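Long-range contact in ancestral D-type dye decolorizing peroxidase (Geotrichum candidum, PDB 7ANV), which probably uses haem and hydrogen peroxide to oxidise dyes and other substrates: residues A[219-224]-A[359-364]. Numbering follows the deposited sequence.
Sequences PVRPGV and SVESRR
Glu361 reaches across to Arg221 and takes three hydrogen bonds on its two carboxylate oxygens. OE2 of Glu361 accepts the backbone N of Arg221 at 2.8 Å in an almost straight bond (174°), the N-H arriving from above the carboxylate plane. OE1 of Glu361 receives both NE of Arg221, at 2.7 Å through its syn lone pair, and NH2 of Arg221, at 3.0 Å and more bent; guanidinium and carboxylate lie nearly coplanar, 19° apart, in a side-on salt bridge. Chi1 of Glu361 (81°) sets its CG against CG2 of Val224, 3.8 Å away, and the extended remainder carries the carboxylate to Arg221. CG1 of Val220 touches Glu361 CB at 3.9 Å and Arg364 CG at 3.7 Å. An alanine at Glu361 would probably leave the backbone N-H, NE and NH2 of Arg221 without their carboxylate partner and open a gap beside Val224 CG2. Glu361 O accepts Arg364 N, closing a type I beta turn, and Arg221 O accepts Val224 N. The contact thus ties the end of strand 219-220 and the residues that follow it to the turn Glu361-Arg364, and Arg364, at the end of that turn, lines the haem pocket of this dye-decolorizing peroxidase.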
ATOM      1  N   PRO A 219       0.361  15.365 -10.675  1.00 28.27           N
ATOM      2  CA  PRO A 219      -1.091  15.410 -10.587  1.00 27.88           C
ATOM      3  C   PRO A 219      -1.633  14.266 -11.450  1.00 28.16           C
ATOM      4  O   PRO A 219      -0.984  13.901 -12.441  1.00 27.42           O
ATOM      5  CB  PRO A 219      -1.485  16.793 -11.133  1.00 31.57           C
ATOM      6  CG  PRO A 219      -0.188  17.453 -11.543  1.00 32.43           C
ATOM      7  CD  PRO A 219       0.867  16.371 -11.630  1.00 29.94           C
ATOM      8  N   VAL A 220      -2.752  13.687 -11.022  1.00 23.80           N
ATOM      9  CA  VAL A 220      -3.469  12.635 -11.780  1.00 22.80           C
ATOM     10  C   VAL A 220      -4.921  13.085 -11.895  1.00 21.30           C
ATOM     11  O   VAL A 220      -5.434  13.745 -10.969  1.00 20.49           O
ATOM     12  CB  VAL A 220      -3.339  11.239 -11.151  1.00 22.46           C
ATOM     13  CG1 VAL A 220      -1.879  10.837 -10.970  1.00 23.28           C
ATOM     14  CG2 VAL A 220      -4.091  11.129  -9.839  1.00 22.43           C
ATOM     15  N   ARG A 221      -5.553  12.724 -13.006  1.00 20.41           N
ATOM     16  CA  ARG A 221      -6.989  12.953 -13.165  1.00 21.17           C
ATOM     17  C   ARG A 221      -7.719  12.116 -12.118  1.00 19.21           C
ATOM     18  O   ARG A 221      -7.272  11.043 -11.708  1.00 18.69           O
ATOM     19  CB  ARG A 221      -7.390  12.626 -14.601  1.00 23.30           C
ATOM     20  CG  ARG A 221      -6.757  13.593 -15.591  1.00 26.28           C
ATOM     21  CD  ARG A 221      -7.394  13.354 -16.949  1.00 31.43           C
ATOM     22  NE  ARG A 221      -6.923  12.118 -17.509  1.00 34.08           N
ATOM     23  CZ  ARG A 221      -7.341  11.602 -18.671  1.00 39.12           C
ATOM     24  NH1 ARG A 221      -8.311  12.177 -19.364  1.00 41.77           N
ATOM     25  NH2 ARG A 221      -6.833  10.462 -19.082  1.00 39.30           N
ATOM     26  N   PRO A 222      -8.841  12.637 -11.610  1.00 19.35           N
ATOM     27  CA  PRO A 222      -9.513  12.010 -10.462  1.00 19.49           C
ATOM     28  C   PRO A 222      -9.910  10.559 -10.723  1.00 19.17           C
ATOM     29  O   PRO A 222      -9.938   9.772  -9.776  1.00 18.29           O
ATOM     30  CB  PRO A 222     -10.736  12.888 -10.213  1.00 20.26           C
ATOM     31  CG  PRO A 222     -10.919  13.653 -11.520  1.00 20.63           C
ATOM     32  CD  PRO A 222      -9.516  13.866 -12.054  1.00 20.55           C
ATOM     33  N   GLY A 223     -10.229  10.227 -11.982  1.00 19.82           N
ATOM     34  CA  GLY A 223     -10.662   8.883 -12.394  1.00 19.52           C
ATOM     35  C   GLY A 223      -9.551   7.848 -12.383  1.00 19.25           C
ATOM     36  O   GLY A 223      -9.820   6.670 -12.608  1.00 19.60           O
ATOM     37  N   VAL A 224      -8.312   8.227 -12.110  1.00 18.59           N
ATOM     38  CA  VAL A 224      -7.292   7.219 -11.769  1.00 18.39           C
ATOM     39  C   VAL A 224      -7.653   6.561 -10.424  1.00 17.90           C
ATOM     40  O   VAL A 224      -7.210   5.442 -10.188  1.00 18.30           O
ATOM     41  CB  VAL A 224      -5.912   7.869 -11.752  1.00 18.36           C
ATOM     42  CG1 VAL A 224      -4.861   6.954 -11.183  1.00 19.16           C
ATOM     43  CG2 VAL A 224      -5.532   8.326 -13.147  1.00 19.56           C
ATOM     44  N   SER A 359      -1.063   7.647 -19.880  1.00 60.49           N
ATOM     45  CA  SER A 359      -0.401   6.338 -19.645  1.00 59.70           C
ATOM     46  C   SER A 359       0.262   6.323 -18.255  1.00 54.61           C
ATOM     47  O   SER A 359      -0.018   5.364 -17.501  1.00 51.19           O
ATOM     48  CB  SER A 359       0.575   5.979 -20.749  1.00 62.27           C
ATOM     49  OG  SER A 359       0.961   4.614 -20.651  1.00 63.83           O
ATOM     50  N   VAL A 360       1.098   7.314 -17.908  1.00 49.93           N
ATOM     51  CA  VAL A 360       1.903   7.248 -16.638  1.00 44.81           C
ATOM     52  C   VAL A 360       1.021   7.562 -15.410  1.00 37.79           C
ATOM     53  O   VAL A 360       1.250   6.941 -14.341  1.00 34.13           O
ATOM     54  CB  VAL A 360       3.128   8.172 -16.638  1.00 46.80           C
ATOM     55  CG1 VAL A 360       2.737   9.646 -16.601  1.00 46.02           C
ATOM     56  CG2 VAL A 360       4.025   7.831 -15.452  1.00 48.25           C
ATOM     57  N   GLU A 361       0.096   8.514 -15.539  1.00 31.39           N
ATOM     58  CA  GLU A 361      -0.884   8.809 -14.468  1.00 28.91           C
ATOM     59  C   GLU A 361      -1.643   7.510 -14.185  1.00 24.69           C
ATOM     60  O   GLU A 361      -2.028   7.322 -13.043  1.00 23.25           O
ATOM     61  CB  GLU A 361      -1.825   9.979 -14.819  1.00 30.00           C
ATOM     62  CG  GLU A 361      -3.009   9.618 -15.715  1.00 32.20           C
ATOM     63  CD  GLU A 361      -4.134  10.628 -15.834  1.00 32.63           C
ATOM     64  OE1 GLU A 361      -5.121  10.360 -16.632  1.00 37.99           O
ATOM     65  OE2 GLU A 361      -4.055  11.658 -15.164  1.00 27.29           O
ATOM     66  N   SER A 362      -1.804   6.594 -15.145  1.00 23.29           N
ATOM     67  CA  SER A 362      -2.782   5.476 -14.949  1.00 23.13           C
ATOM     68  C   SER A 362      -2.257   4.452 -13.940  1.00 21.51           C
ATOM     69  O   SER A 362      -3.049   3.583 -13.512  1.00 21.61           O
ATOM     70  CB  SER A 362      -3.151   4.801 -16.243  1.00 25.69           C
ATOM     71  OG  SER A 362      -1.996   4.245 -16.835  1.00 29.00           O
ATOM     72  N   ARG A 363      -0.946   4.472 -13.645  1.00 19.75           N
ATOM     73  CA  ARG A 363      -0.280   3.476 -12.796  1.00 20.95           C
ATOM     74  C   ARG A 363      -0.237   3.958 -11.347  1.00 18.92           C
ATOM     75  O   ARG A 363       0.362   3.242 -10.510  1.00 20.07           O
ATOM     76  CB  ARG A 363       1.156   3.201 -13.251  1.00 23.16           C
ATOM     77  CG  ARG A 363       1.303   2.900 -14.727  1.00 26.86           C
ATOM     78  CD  ARG A 363       0.402   1.783 -15.101  1.00 27.43           C
ATOM     79  NE  ARG A 363       0.686   1.358 -16.466  1.00 30.66           N
ATOM     80  CZ  ARG A 363      -0.086   0.504 -17.117  1.00 31.92           C
ATOM     81  NH1 ARG A 363      -1.139  -0.003 -16.506  1.00 33.11           N
ATOM     82  NH2 ARG A 363       0.183   0.167 -18.370  1.00 33.43           N
ATOM     83  N   ARG A 364      -0.790   5.124 -11.027  1.00 18.05           N
ATOM     84  CA  ARG A 364      -0.624   5.693  -9.676  1.00 17.37           C
ATOM     85  C   ARG A 364      -1.656   5.090  -8.719  1.00 16.93           C
ATOM     86  O   ARG A 364      -2.787   4.811  -9.150  1.00 16.30           O
ATOM     87  CB  ARG A 364      -0.724   7.218  -9.715  1.00 18.55           C
ATOM     88  CG  ARG A 364       0.327   7.878 -10.605  1.00 18.95           C
ATOM     89  CD  ARG A 364       1.736   7.536 -10.184  1.00 18.53           C
ATOM     90  NE  ARG A 364       2.059   7.920  -8.827  1.00 18.34           N
ATOM     91  CZ  ARG A 364       2.424   9.148  -8.446  1.00 19.60           C
ATOM     92  NH1 ARG A 364       2.501  10.135  -9.331  1.00 19.67           N
ATOM     93  NH2 ARG A 364       2.652   9.408  -7.173  1.00 19.90           N
TER